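Local coordinates for LRR receptor-like serine/threonine-protein kinase RGI3 (Arabidopsis thaliana, PDB 5HZ0) that acts as a membrane receptor kinase for root-growth RGF peptide hormones, which it binds through its extracellular leucine-rich repeats before pairing with SERK co-receptors, at residues L235-N240 and I259-N264; G220-T225 and N240-K245; R511-C516 and G538-L543; S518-N523 and L543-N548; K133-L138 and E158-L163. The protein carries 5 engineered substitutions. One frame throughout, in Å; residues are numbered along the deposited sequence.

Contact 1 (L235-N240 and I259-N264)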
# COMPACT_ATOMS: atom_id res chain seq x y z
N LEU A 235 17.47 -5.61 9.71
CA LEU A 235 17.24 -4.45 10.54
C LEU A 235 15.93 -3.78 10.07
O LEU A 235 15.89 -3.16 9.01
CB LEU A 235 18.46 -3.52 10.39
CG LEU A 235 18.71 -2.37 11.35
CD1 LEU A 235 18.83 -2.86 12.78
CD2 LEU A 235 19.98 -1.62 10.95
N LEU A 236 14.86 -3.91 10.85
CA LEU A 236 13.63 -3.19 10.50
C LEU A 236 13.39 -2.10 11.53
O LEU A 236 12.88 -2.37 12.63
CB LEU A 236 12.42 -4.14 10.44
CG LEU A 236 12.43 -5.26 9.40
CD1 LEU A 236 11.27 -6.23 9.61
CD2 LEU A 236 12.40 -4.69 8.00
N LEU A 237 13.60 -0.87 11.12
CA LEU A 237 13.43 0.31 11.93
C LEU A 237 12.38 1.26 11.36
O LEU A 237 12.27 2.38 11.75
CB LEU A 237 14.81 0.98 12.08
CG LEU A 237 16.01 0.32 12.74
CD1 LEU A 237 17.00 1.29 12.95
CD2 LEU A 237 15.71 -0.30 14.03
N TRP A 238 11.62 0.79 10.41
CA TRP A 238 10.65 1.61 9.70
C TRP A 238 9.46 2.19 10.50
O TRP A 238 8.85 1.53 11.32
CB TRP A 238 10.16 0.97 8.35
CG TRP A 238 9.36 -0.29 8.46
CD1 TRP A 238 9.86 -1.52 8.59
CD2 TRP A 238 7.96 -0.45 8.45
NE1 TRP A 238 8.89 -2.42 8.65
CE2 TRP A 238 7.70 -1.80 8.54
CE3 TRP A 238 6.88 0.43 8.34
CZ2 TRP A 238 6.42 -2.31 8.57
CZ3 TRP A 238 5.64 -0.07 8.34
CH2 TRP A 238 5.40 -1.43 8.45
N GLN A 239 9.09 3.41 10.14
CA GLN A 239 8.03 4.18 10.75
C GLN A 239 8.17 4.57 12.24
O GLN A 239 7.49 4.14 13.07
CB GLN A 239 6.72 3.50 10.48
CG GLN A 239 5.58 4.29 10.80
CD GLN A 239 4.32 3.72 10.33
OE1 GLN A 239 4.12 3.53 9.15
NE2 GLN A 239 3.44 3.49 11.23
N ASN A 240 9.18 5.37 12.46
CA ASN A 240 9.62 5.90 13.72
C ASN A 240 9.99 7.36 13.51
O ASN A 240 9.73 7.87 12.51
CB ASN A 240 10.80 5.07 14.24
CG ASN A 240 10.36 3.86 14.98
OD1 ASN A 240 9.85 3.97 15.99
ND2 ASN A 240 10.58 2.71 14.46
N ILE A 259 17.66 -4.09 5.02
CA ILE A 259 17.70 -2.83 5.74
C ILE A 259 16.45 -2.01 5.40
O ILE A 259 16.24 -1.62 4.26
CB ILE A 259 18.94 -1.98 5.37
CG1 ILE A 259 20.23 -2.71 5.70
CG2 ILE A 259 18.89 -0.59 6.08
CD1 ILE A 259 21.47 -1.93 5.36
N ASP A 260 15.60 -1.75 6.39
CA ASP A 260 14.43 -0.91 6.15
C ASP A 260 14.36 0.21 7.17
O ASP A 260 14.08 -0.01 8.36
CB ASP A 260 13.17 -1.77 6.19
CG ASP A 260 11.98 -1.09 5.57
OD1 ASP A 260 11.97 0.16 5.48
OD2 ASP A 260 11.03 -1.81 5.19
N PHE A 261 14.68 1.41 6.70
CA PHE A 261 14.59 2.67 7.45
C PHE A 261 13.43 3.55 6.97
O PHE A 261 13.42 4.74 7.25
CB PHE A 261 15.91 3.44 7.41
CG PHE A 261 17.09 2.68 7.97
CD1 PHE A 261 16.92 1.62 8.83
CD2 PHE A 261 18.38 3.06 7.64
CE1 PHE A 261 18.01 0.95 9.35
CE2 PHE A 261 19.45 2.41 8.17
CZ PHE A 261 19.27 1.35 9.02
N SER A 262 12.55 3.01 6.15
CA SER A 262 11.48 3.82 5.57
C SER A 262 10.67 4.60 6.62
O SER A 262 10.61 4.20 7.77
CB SER A 262 10.54 2.92 4.75
OG SER A 262 11.26 1.92 4.05
N GLU A 263 10.14 5.77 6.23
CA GLU A 263 9.30 6.63 7.10
C GLU A 263 9.97 7.09 8.38
O GLU A 263 9.53 6.76 9.48
CB GLU A 263 7.99 5.95 7.51
CG GLU A 263 7.23 5.32 6.38
CD GLU A 263 6.05 6.14 5.97
OE1 GLU A 263 5.19 5.61 5.23
OE2 GLU A 263 6.01 7.32 6.38
N ASN A 264 11.02 7.87 8.23
CA ASN A 264 11.69 8.48 9.34
C ASN A 264 12.06 9.89 8.95
O ASN A 264 11.47 10.47 8.03
CB ASN A 264 12.93 7.68 9.75
CG ASN A 264 12.58 6.46 10.56
OD1 ASN A 264 12.30 6.57 11.76
ND2 ASN A 264 12.58 5.27 9.92

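Contact 2 (G220-T225 and N240-K245)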
# COMPACT_ATOMS: atom_id res chain seq x y z
N GLY A 220 15.69 10.21 18.24
CA GLY A 220 17.14 10.18 18.27
C GLY A 220 17.66 9.64 16.95
O GLY A 220 16.91 9.58 15.97
N SER A 221 18.92 9.24 16.90
CA SER A 221 19.47 8.67 15.69
C SER A 221 19.80 7.18 15.85
O SER A 221 19.70 6.63 16.95
CB SER A 221 20.73 9.44 15.29
OG SER A 221 21.53 9.67 16.42
N ILE A 222 20.21 6.55 14.75
CA ILE A 222 20.59 5.13 14.74
C ILE A 222 21.99 5.00 15.29
O ILE A 222 22.94 5.55 14.74
CB ILE A 222 20.51 4.53 13.30
CG1 ILE A 222 19.08 4.58 12.79
CG2 ILE A 222 20.99 3.08 13.30
CD1 ILE A 222 18.96 4.74 11.31
N PRO A 223 22.13 4.30 16.43
CA PRO A 223 23.45 4.26 17.06
C PRO A 223 24.52 3.65 16.16
O PRO A 223 24.32 2.62 15.52
CB PRO A 223 23.22 3.41 18.32
CG PRO A 223 21.87 2.79 18.15
CD PRO A 223 21.08 3.72 17.28
N THR A 224 25.65 4.33 16.10
CA THR A 224 26.80 3.89 15.34
C THR A 224 27.26 2.47 15.76
O THR A 224 27.72 1.69 14.92
CB THR A 224 27.93 4.90 15.53
OG1 THR A 224 27.54 6.15 14.96
CG2 THR A 224 29.17 4.44 14.81
N THR A 225 27.09 2.15 17.04
CA THR A 225 27.48 0.87 17.60
C THR A 225 26.83 -0.32 16.90
O THR A 225 27.34 -1.43 16.98
CB THR A 225 27.10 0.79 19.05
OG1 THR A 225 25.69 1.01 19.18
CG2 THR A 225 27.85 1.83 19.84
N ASN A 240 9.18 5.37 12.46
CA ASN A 240 9.62 5.90 13.72
C ASN A 240 9.99 7.36 13.51
O ASN A 240 9.73 7.87 12.51
CB ASN A 240 10.80 5.07 14.24
CG ASN A 240 10.36 3.86 14.98
OD1 ASN A 240 9.85 3.97 15.99
ND2 ASN A 240 10.58 2.71 14.46
N ASN A 241 10.53 8.03 14.50
CA ASN A 241 11.00 9.42 14.43
C ASN A 241 12.49 9.61 14.21
O ASN A 241 13.02 10.67 14.52
CB ASN A 241 10.44 10.27 15.56
CG ASN A 241 8.93 10.26 15.56
OD1 ASN A 241 8.30 10.43 14.52
ND2 ASN A 241 8.34 9.99 16.71
N LEU A 242 13.17 8.54 13.82
CA LEU A 242 14.63 8.55 13.70
C LEU A 242 15.20 9.71 12.90
O LEU A 242 14.67 10.12 11.86
CB LEU A 242 15.15 7.21 13.18
CG LEU A 242 14.85 5.98 14.05
CD1 LEU A 242 15.03 4.70 13.25
CD2 LEU A 242 15.72 5.98 15.30
N VAL A 243 16.31 10.23 13.40
CA VAL A 243 16.88 11.51 12.99
C VAL A 243 18.37 11.30 12.69
O VAL A 243 18.91 10.27 13.04
CB VAL A 243 16.62 12.54 14.13
CG1 VAL A 243 17.90 13.22 14.61
CG2 VAL A 243 15.54 13.50 13.71
N GLY A 244 19.03 12.23 12.02
CA GLY A 244 20.45 12.10 11.77
C GLY A 244 20.80 11.22 10.58
O GLY A 244 19.93 10.75 9.85
N LYS A 245 22.10 11.00 10.41
CA LYS A 245 22.63 10.21 9.30
C LYS A 245 22.68 8.68 9.51
O LYS A 245 22.77 8.20 10.63
CB LYS A 245 23.99 10.77 8.83
CG LYS A 245 24.97 11.14 9.93
CD LYS A 245 26.08 12.06 9.39
CE LYS A 245 25.50 13.32 8.73
NZ LYS A 245 26.50 14.42 8.53

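Contact 3 (R511-C516 and G538-L543)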
# COMPACT_ATOMS: atom_id res chain seq x y z
N ARG A 511 -27.28 8.24 -31.36
CA ARG A 511 -28.21 7.58 -30.45
C ARG A 511 -27.64 6.28 -29.88
O ARG A 511 -28.10 5.79 -28.85
CB ARG A 511 -29.53 7.31 -31.16
CG ARG A 511 -30.01 8.49 -31.99
CD ARG A 511 -31.43 8.33 -32.49
NE ARG A 511 -31.89 9.57 -33.10
CZ ARG A 511 -32.34 10.62 -32.41
NH1 ARG A 511 -32.40 10.59 -31.09
NH2 ARG A 511 -32.73 11.71 -33.06
N GLU A 512 -26.62 5.75 -30.56
CA GLU A 512 -25.94 4.53 -30.15
C GLU A 512 -25.32 4.65 -28.76
O GLU A 512 -25.08 3.63 -28.10
CB GLU A 512 -24.84 4.22 -31.15
CG GLU A 512 -25.04 4.95 -32.45
CD GLU A 512 -25.88 4.17 -33.42
OE1 GLU A 512 -26.13 4.67 -34.54
OE2 GLU A 512 -26.29 3.04 -33.07
N ILE A 513 -25.06 5.89 -28.33
CA ILE A 513 -24.60 6.18 -26.97
C ILE A 513 -25.51 5.52 -25.93
O ILE A 513 -25.07 5.19 -24.83
CB ILE A 513 -24.51 7.72 -26.70
CG1 ILE A 513 -23.82 8.03 -25.36
CG2 ILE A 513 -25.88 8.38 -26.73
CD1 ILE A 513 -22.30 8.08 -25.42
N SER A 514 -26.77 5.29 -26.30
CA SER A 514 -27.73 4.65 -25.41
C SER A 514 -27.32 3.24 -24.96
O SER A 514 -27.79 2.77 -23.92
CB SER A 514 -29.10 4.58 -26.10
OG SER A 514 -28.98 3.94 -27.36
N THR A 515 -26.47 2.57 -25.74
CA THR A 515 -26.02 1.22 -25.38
C THR A 515 -24.76 1.15 -24.53
O THR A 515 -24.22 0.06 -24.33
CB THR A 515 -25.87 0.25 -26.58
OG1 THR A 515 -24.97 0.79 -27.55
CG2 THR A 515 -27.22 -0.02 -27.20
N CYS A 516 -24.27 2.28 -24.03
CA CYS A 516 -23.21 2.19 -23.06
C CYS A 516 -23.91 2.14 -21.72
O CYS A 516 -24.22 3.16 -21.13
CB CYS A 516 -22.31 3.43 -23.12
SG CYS A 516 -21.51 3.74 -24.72
N GLY A 538 -31.04 10.18 -22.06
CA GLY A 538 -31.84 10.02 -20.85
C GLY A 538 -32.11 8.57 -20.49
O GLY A 538 -32.63 8.27 -19.41
N GLN A 539 -31.74 7.68 -21.39
CA GLN A 539 -32.02 6.25 -21.28
C GLN A 539 -30.90 5.46 -20.60
O GLN A 539 -30.92 4.22 -20.60
CB GLN A 539 -32.36 5.65 -22.65
CG GLN A 539 -33.80 5.90 -23.07
CD GLN A 539 -34.07 5.54 -24.52
OE1 GLN A 539 -33.16 5.53 -25.35
NE2 GLN A 539 -35.33 5.24 -24.83
N ILE A 540 -29.92 6.16 -20.04
CA ILE A 540 -28.75 5.53 -19.43
C ILE A 540 -28.81 5.76 -17.93
O ILE A 540 -28.20 6.69 -17.41
CB ILE A 540 -27.44 6.18 -19.91
CG1 ILE A 540 -27.38 6.30 -21.43
CG2 ILE A 540 -26.23 5.41 -19.40
CD1 ILE A 540 -26.10 6.96 -21.90
N PRO A 541 -29.57 4.90 -17.23
CA PRO A 541 -29.84 5.00 -15.79
C PRO A 541 -28.56 5.12 -14.99
O PRO A 541 -28.53 5.79 -13.95
CB PRO A 541 -30.52 3.66 -15.47
CG PRO A 541 -31.00 3.13 -16.78
CD PRO A 541 -30.02 3.61 -17.79
N SER A 542 -27.51 4.47 -15.48
CA SER A 542 -26.21 4.49 -14.82
C SER A 542 -25.58 5.89 -14.73
O SER A 542 -24.71 6.11 -13.88
CB SER A 542 -25.24 3.53 -15.52
OG SER A 542 -25.27 3.73 -16.93
N LEU A 543 -26.01 6.83 -15.58
CA LEU A 543 -25.41 8.17 -15.55
C LEU A 543 -25.65 8.76 -14.18
O LEU A 543 -26.77 9.03 -13.80
CB LEU A 543 -26.03 9.07 -16.62
CG LEU A 543 -25.35 9.09 -17.99
CD1 LEU A 543 -26.06 10.01 -18.94
CD2 LEU A 543 -23.91 9.50 -17.82

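Contact 4 (S518-N523 and L543-N548). With NAG (2-acetamido-2-deoxy-beta-D-glucopyranose), chain D.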
# COMPACT_ATOMS: atom_id res chain seq x y z
N SER A 518 -22.94 1.07 -18.82
CA SER A 518 -22.16 1.25 -17.61
C SER A 518 -21.76 2.70 -17.36
O SER A 518 -21.06 2.99 -16.40
CB SER A 518 -20.95 0.33 -17.63
OG SER A 518 -21.36 -1.02 -17.71
N LEU A 519 -22.22 3.62 -18.21
CA LEU A 519 -21.63 4.95 -18.21
C LEU A 519 -22.12 5.79 -17.04
O LEU A 519 -23.28 6.15 -16.97
CB LEU A 519 -22.00 5.65 -19.52
CG LEU A 519 -21.06 6.74 -20.01
CD1 LEU A 519 -19.64 6.23 -20.00
CD2 LEU A 519 -21.48 7.15 -21.41
N GLN A 520 -21.20 6.06 -16.12
CA GLN A 520 -21.43 6.95 -14.98
C GLN A 520 -21.14 8.42 -15.28
O GLN A 520 -21.84 9.32 -14.81
CB GLN A 520 -20.64 6.47 -13.75
CG GLN A 520 -21.11 5.12 -13.19
CD GLN A 520 -20.13 4.52 -12.18
OE1 GLN A 520 -19.33 5.23 -11.58
NE2 GLN A 520 -20.19 3.21 -11.99
N LEU A 521 -20.11 8.68 -16.07
CA LEU A 521 -19.66 10.04 -16.27
C LEU A 521 -19.50 10.29 -17.75
O LEU A 521 -18.83 9.51 -18.43
CB LEU A 521 -18.33 10.29 -15.54
CG LEU A 521 -17.70 11.69 -15.61
CD1 LEU A 521 -16.95 12.02 -14.33
CD2 LEU A 521 -16.75 11.84 -16.80
N LEU A 522 -20.12 11.36 -18.24
CA LEU A 522 -19.95 11.74 -19.64
C LEU A 522 -19.63 13.22 -19.78
O LEU A 522 -20.45 14.08 -19.46
CB LEU A 522 -21.18 11.36 -20.48
CG LEU A 522 -21.13 11.84 -21.94
CD1 LEU A 522 -19.99 11.15 -22.71
CD2 LEU A 522 -22.45 11.62 -22.64
N ASN A 523 -18.43 13.51 -20.26
CA ASN A 523 -18.04 14.88 -20.53
C ASN A 523 -17.81 15.14 -22.00
O ASN A 523 -16.83 14.69 -22.58
CB ASN A 523 -16.79 15.24 -19.74
CG ASN A 523 -16.58 16.74 -19.67
OD1 ASN A 523 -17.25 17.50 -20.36
ND2 ASN A 523 -15.65 17.17 -18.83
N LEU A 543 -26.01 6.83 -15.58
CA LEU A 543 -25.41 8.17 -15.55
C LEU A 543 -25.65 8.76 -14.18
O LEU A 543 -26.77 9.03 -13.80
CB LEU A 543 -26.03 9.07 -16.62
CG LEU A 543 -25.35 9.09 -17.99
CD1 LEU A 543 -26.06 10.01 -18.94
CD2 LEU A 543 -23.91 9.50 -17.82
N ALA A 544 -24.57 8.98 -13.46
CA ALA A 544 -24.66 9.26 -12.03
C ALA A 544 -23.78 10.40 -11.62
O ALA A 544 -24.24 11.39 -11.04
CB ALA A 544 -24.35 8.01 -11.22
N ILE A 545 -22.48 10.22 -11.83
CA ILE A 545 -21.49 11.19 -11.38
C ILE A 545 -21.66 12.54 -12.06
O ILE A 545 -21.88 13.55 -11.40
CB ILE A 545 -20.07 10.70 -11.64
CG1 ILE A 545 -19.81 9.35 -10.94
CG2 ILE A 545 -19.08 11.75 -11.18
CD1 ILE A 545 -18.40 8.83 -11.14
N SER A 546 -21.55 12.56 -13.39
CA SER A 546 -21.61 13.82 -14.11
C SER A 546 -22.07 13.68 -15.55
O SER A 546 -21.79 12.68 -16.21
CB SER A 546 -20.24 14.51 -14.06
OG SER A 546 -20.21 15.65 -14.89
N LEU A 547 -22.81 14.68 -16.02
CA LEU A 547 -23.11 14.85 -17.45
C LEU A 547 -22.86 16.32 -17.80
O LEU A 547 -23.55 17.23 -17.31
CB LEU A 547 -24.55 14.42 -17.78
CG LEU A 547 -25.15 14.71 -19.17
CD1 LEU A 547 -24.40 14.00 -20.29
CD2 LEU A 547 -26.64 14.36 -19.23
N ASN A 548 -21.85 16.54 -18.65
CA ASN A 548 -21.45 17.87 -19.07
C ASN A 548 -21.61 17.96 -20.58
O ASN A 548 -20.89 17.31 -21.33
CB ASN A 548 -20.00 18.12 -18.63
CG ASN A 548 -19.57 19.58 -18.74
OD1 ASN A 548 -20.14 20.35 -19.51
ND2 ASN A 548 -18.53 19.94 -17.98
C1 NAG D . -18.09 21.33 -18.06
C2 NAG D . -17.42 21.62 -16.72
C3 NAG D . -16.76 23.00 -16.71
C4 NAG D . -15.80 23.13 -17.90
C5 NAG D . -16.64 22.91 -19.15
C6 NAG D . -15.88 23.06 -20.47
C7 NAG D . -18.31 20.95 -14.49
C8 NAG D . -19.56 20.91 -13.64
N2 NAG D . -18.45 21.48 -15.71
O3 NAG D . -16.09 23.19 -15.48
O4 NAG D . -15.01 24.33 -17.94
O5 NAG D . -17.20 21.62 -19.12
O6 NAG D . -14.79 22.16 -20.52
O7 NAG D . -17.25 20.52 -14.04

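Contact 5 (K133-L138 and E158-L163)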
# COMPACT_ATOMS: atom_id res chain seq x y z
N LYS A 133 17.27 -17.19 35.04
CA LYS A 133 18.63 -17.19 34.49
C LYS A 133 18.78 -18.11 33.29
O LYS A 133 19.71 -17.98 32.50
CB LYS A 133 19.63 -17.53 35.59
CG LYS A 133 19.76 -16.42 36.64
CD LYS A 133 20.88 -15.44 36.29
CE LYS A 133 20.49 -14.00 36.58
NZ LYS A 133 19.63 -13.83 37.78
N ASN A 134 17.86 -19.06 33.18
CA ASN A 134 17.85 -20.02 32.08
C ASN A 134 16.90 -19.65 30.97
O ASN A 134 16.79 -20.38 29.98
CB ASN A 134 17.48 -21.40 32.61
CG ASN A 134 18.37 -21.84 33.72
OD1 ASN A 134 17.92 -22.10 34.83
ND2 ASN A 134 19.67 -21.92 33.44
N LEU A 135 16.18 -18.55 31.14
CA LEU A 135 15.20 -18.14 30.15
C LEU A 135 15.88 -17.89 28.81
O LEU A 135 16.91 -17.22 28.73
CB LEU A 135 14.44 -16.90 30.59
CG LEU A 135 13.19 -16.58 29.76
CD1 LEU A 135 12.24 -17.79 29.82
CD2 LEU A 135 12.52 -15.31 30.27
N GLN A 136 15.30 -18.46 27.77
CA GLN A 136 15.85 -18.40 26.42
C GLN A 136 14.90 -17.65 25.49
O GLN A 136 15.30 -16.74 24.78
CB GLN A 136 16.19 -19.80 25.90
CG GLN A 136 17.46 -20.39 26.53
CD GLN A 136 17.75 -21.83 26.07
OE1 GLN A 136 17.52 -22.19 24.92
NE2 GLN A 136 18.28 -22.65 26.97
N VAL A 137 13.66 -18.12 25.44
CA VAL A 137 12.61 -17.50 24.66
C VAL A 137 11.51 -16.93 25.56
O VAL A 137 10.90 -17.64 26.35
CB VAL A 137 11.97 -18.53 23.70
CG1 VAL A 137 10.76 -17.94 23.02
CG2 VAL A 137 12.99 -19.02 22.66
N LEU A 138 11.29 -15.62 25.45
CA LEU A 138 10.12 -14.99 26.04
C LEU A 138 9.40 -14.29 24.91
O LEU A 138 9.95 -13.38 24.30
CB LEU A 138 10.51 -14.00 27.15
CG LEU A 138 9.63 -12.76 27.43
CD1 LEU A 138 8.18 -13.08 27.80
CD2 LEU A 138 10.25 -11.92 28.51
N GLU A 158 20.51 -14.02 31.16
CA GLU A 158 21.75 -14.10 30.42
C GLU A 158 21.64 -15.00 29.18
O GLU A 158 22.38 -14.84 28.22
CB GLU A 158 22.88 -14.59 31.34
CG GLU A 158 22.51 -15.83 32.15
CD GLU A 158 23.72 -16.45 32.83
OE1 GLU A 158 24.83 -15.90 32.66
OE2 GLU A 158 23.56 -17.47 33.53
N ASN A 159 20.69 -15.93 29.21
CA ASN A 159 20.53 -16.89 28.13
C ASN A 159 19.53 -16.57 27.04
O ASN A 159 19.30 -17.39 26.17
CB ASN A 159 20.19 -18.26 28.73
CG ASN A 159 21.34 -18.85 29.51
OD1 ASN A 159 22.45 -18.34 29.48
ND2 ASN A 159 21.07 -19.94 30.20
N LEU A 160 18.90 -15.40 27.09
CA LEU A 160 17.88 -15.06 26.10
C LEU A 160 18.45 -15.08 24.70
O LEU A 160 19.52 -14.54 24.44
CB LEU A 160 17.30 -13.68 26.36
CG LEU A 160 16.04 -13.50 27.20
CD1 LEU A 160 15.87 -12.01 27.41
CD2 LEU A 160 14.83 -14.08 26.51
N VAL A 161 17.70 -15.69 23.80
CA VAL A 161 17.98 -15.73 22.37
C VAL A 161 16.90 -14.94 21.64
O VAL A 161 17.18 -14.24 20.67
CB VAL A 161 18.22 -17.17 21.79
CG1 VAL A 161 19.22 -17.90 22.67
CG2 VAL A 161 16.93 -17.97 21.66
N MET A 162 15.65 -15.20 22.03
CA MET A 162 14.47 -14.66 21.39
C MET A 162 13.63 -13.83 22.38
O MET A 162 13.24 -14.31 23.45
CB MET A 162 13.66 -15.84 20.81
CG MET A 162 12.31 -15.48 20.22
SD MET A 162 12.36 -14.05 19.13
CE MET A 162 10.67 -13.47 19.32
N LEU A 163 13.38 -12.57 22.04
CA LEU A 163 12.53 -11.71 22.87
C LEU A 163 11.52 -10.97 22.01
O LEU A 163 11.89 -10.13 21.20
CB LEU A 163 13.37 -10.69 23.64
CG LEU A 163 12.54 -9.67 24.45
CD1 LEU A 163 11.87 -10.34 25.65
CD2 LEU A 163 13.35 -8.45 24.89

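Contact 1 (L235-N240 and I259-N264)
D260 lays its side chain against L236 and W238 of the preceding leucine-rich repeat, with CG anti to the backbone N (chi1 -164°). D260 CB starts against the methyl L236 CD2, 3.5 Å away. D260 CG then comes to 3.7 Å from W238 CD1. At the tip the two oxygens divide the work. D260 OD1 touches W238 CB and accepts from S262 N (3.0 Å), met nearly along the C-O bond, which makes an Asx turn. D260 OD2 lies 3.6 Å from W238 CD1, its carboxylate only 23° out of parallel with the indole, and bonds to the backbone of the bound peptide. The main chains beneath are parallel strands: D260 N to L235 O is 3.0 Å, and L237 N to D260 O is 2.9 Å. On the other side, toward the core, L235 CD2 meets the edge of the F261 ring at CZ (3.6 Å), while I259 CG2 covers one face. W238 NE1 also bonds to the peptide backbone. W238 NE1 and D260 OD2, on neighbouring repeats, thus together offer the hormone's main chain a donor and an acceptor, and the S262 N-H would probably help stabilise the charge on D260.

Contact 2 (G220-T225 and N240-K245)
Loops of successive repeats meet here, G220-I222 against L242-G244, after strands 210-212 and 234-236 and offset by two residues from the repeat equivalence. The contact is made mostly by backbone. V243 N donates to G220 O at 2.7 Å, from a position tilted 24° out of the carbonyl plane. The same oxygen also receives a CA-H from L242 (CA to G220 O 3.4 Å), and V243 CB lies 3.5 Å from G220 O. One residue further on, S221 presents its CA-H and CB to V243 O. G220-S221-I222-P223 is the G-x-I-P portion of the plant-type leucine-rich repeat, and G244-K245 begins the same portion one repeat later. G244 has positive phi (82°), and a CB at that position would push against S221 CB and against the carbonyl of V243. Toward the core the only side-chain pairing is apolar: I222 CG1 meets L242 CD1 at 4.1 Å, the two chains crossing at about a right angle, while L242 CD2 lies 3.9 Å from G220 O. P223 leads into a 3-10 segment and packs on I198 of the repeat before. On the far side segment 240-245 is joined to the next repeat, where L242 N donates to N264 OD1 and backbone bonds pair L242 with L265 and G244 with T267, a series running alongside the strands 210-212, 234-236 and 258-260.

Contact 3 (R511-C516 and G538-L543)
I540 carries this contact, its branches pressed against the backbone of I513, S514 and C516. The methyl I540 CD1 reaches I513 O at 3.6 Å, and I540 CG2 reaches C516 O at 3.5 Å, so the side chain spans the two carbonyls. Between them, I540 CG1 sits 4.3 Å from S514 CA. I540 CD1 also meets the side chain of I513, at CG1 (4.3 Å). The fork is set by chi1 (-49°), which holds CG1 anti to the carbonyl carbon and CG2 anti to the backbone N. At the margin Q539 OE1 approaches S514 CB to 4.2 Å. All of this is van der Waals contact. The segments belong to neighbouring leucine-rich repeats but are staggered, 538-543 lying further along its repeat, in the connections leading to strands 521-523 and 546-548. Residues 511-515 form a 3-10 segment, in which R511 O accepts from both the N and the OG of S514, fixing the serine whose CA faces I540. On the other side a type I turn runs from I540 to L543, closed by L543 N to I540 O at 2.9 Å. Further out, S542 OG is within hydrogen-bonding distance of both R517 O and L519 O, I513 packs on L537, and R511 NH1 forms a salt bridge with E536 OE1.

Contact 4 (S518-N523 and L543-N548)
L522 and L547 both hold CG anti to the backbone N (chi1 175° for L522); the two chains lie side by side, pointing the same way into the core, with L522 CD2 3.9 Å from L547 CD1. N523 and N548 use the same rotation on the opposite face. Their amide planes are 11° apart, and N523 OD1 rests 3.3 Å from N548 CB. N548 ND2 carries the covalent N-glycan, bonded to NAG C1, while N548 OD1 bonds to S550 OG, the serine of the N-L-S sequon. N523 OD1 accepts from G525 N; an alanine here would probably leave that N-H without its mate and strip the cover from one flank of the glycan-bearing asparagine. The backbones pair as parallel strands, L522 N to S546 O at 2.9 Å and N548 N to L522 O also at 2.9 Å. Before the strands, A544 N meets a lone pair of Q520 O in the carbonyl plane (3.1 Å), and I545 N adds a weak bond to the same oxygen. L521 CD1 and I545 CG2 touch at 3.8 Å on the N523 face, and L543 CD2 packs against L522 CB at 4.2 Å on the core face. Strands 521-523 and 546-548 stand between 497-499 and 570-572 in the solenoid: L522 packs on L498 and L547 on L571, while the sugar is hydrogen-bonded to E526 and D572.

Contact 5 (K133-L138 and E158-L163)
Q136 O, V161 N and M162 N bring together the starts of two parallel strands, 137-139 and 162-164, of successive repeats in the leucine-rich solenoid. Among the backbone bonds, Q136 O takes two donors: V161 N at 2.8 Å, lying in the carbonyl plane on a lone pair, and M162 N at 3.2 Å, tilted out of it. L138 N then donates to M162 O at 3.1 Å. The apolar contacts fall on both faces. On the core side L138 CD2 meets L163 CD1 at 3.6 Å, the two leucines side by side and pointing the same way, and L160 CD2 lies 4.4 Å from both L135 CG and L138 CB. The other face has V137 CG2 against M162 CB, with V161 CG2 next to it. Before the strands the polar residues make van der Waals contacts: N159 CB rests 3.4 Å from L135 O, Q136 CG touches N159 O, and N159 ND2 lies 3.7 Å from N134 CA. N159 OD1 has a weak bond to R183 NH1 of the next repeat; an alanine here would probably leave that guanidinium without this acceptor and open a gap beside N134. K133 NZ bonds to G130 O. M162, part of the peptide-recognition motif, packs on a modified side chain of the bound peptide. Its CG is anti to the backbone N (chi1 174°) and lies 4.0 Å from V137 CG1.

Overall arrangement
From the N terminus, contact 5 comes first, closing the loop from 133 to 163 by joining strands 137-139 and 162-164. Contact 2 opens next at 220, but contact 1 opens at 235 before contact 2 closes at 245, so the two cross. They share N240 and touch where N264 OD1 meets L242 N, tying the strand side of the repeats to the adjoining turns. Contacts 3 and 4, opening at 511 and 518, cross in the same way, share L543 and meet through S542 OG and L519 O. They lie on the other side of the chain's centre from contact 5; the centres of contacts 3 and 5 are about 70 Å apart.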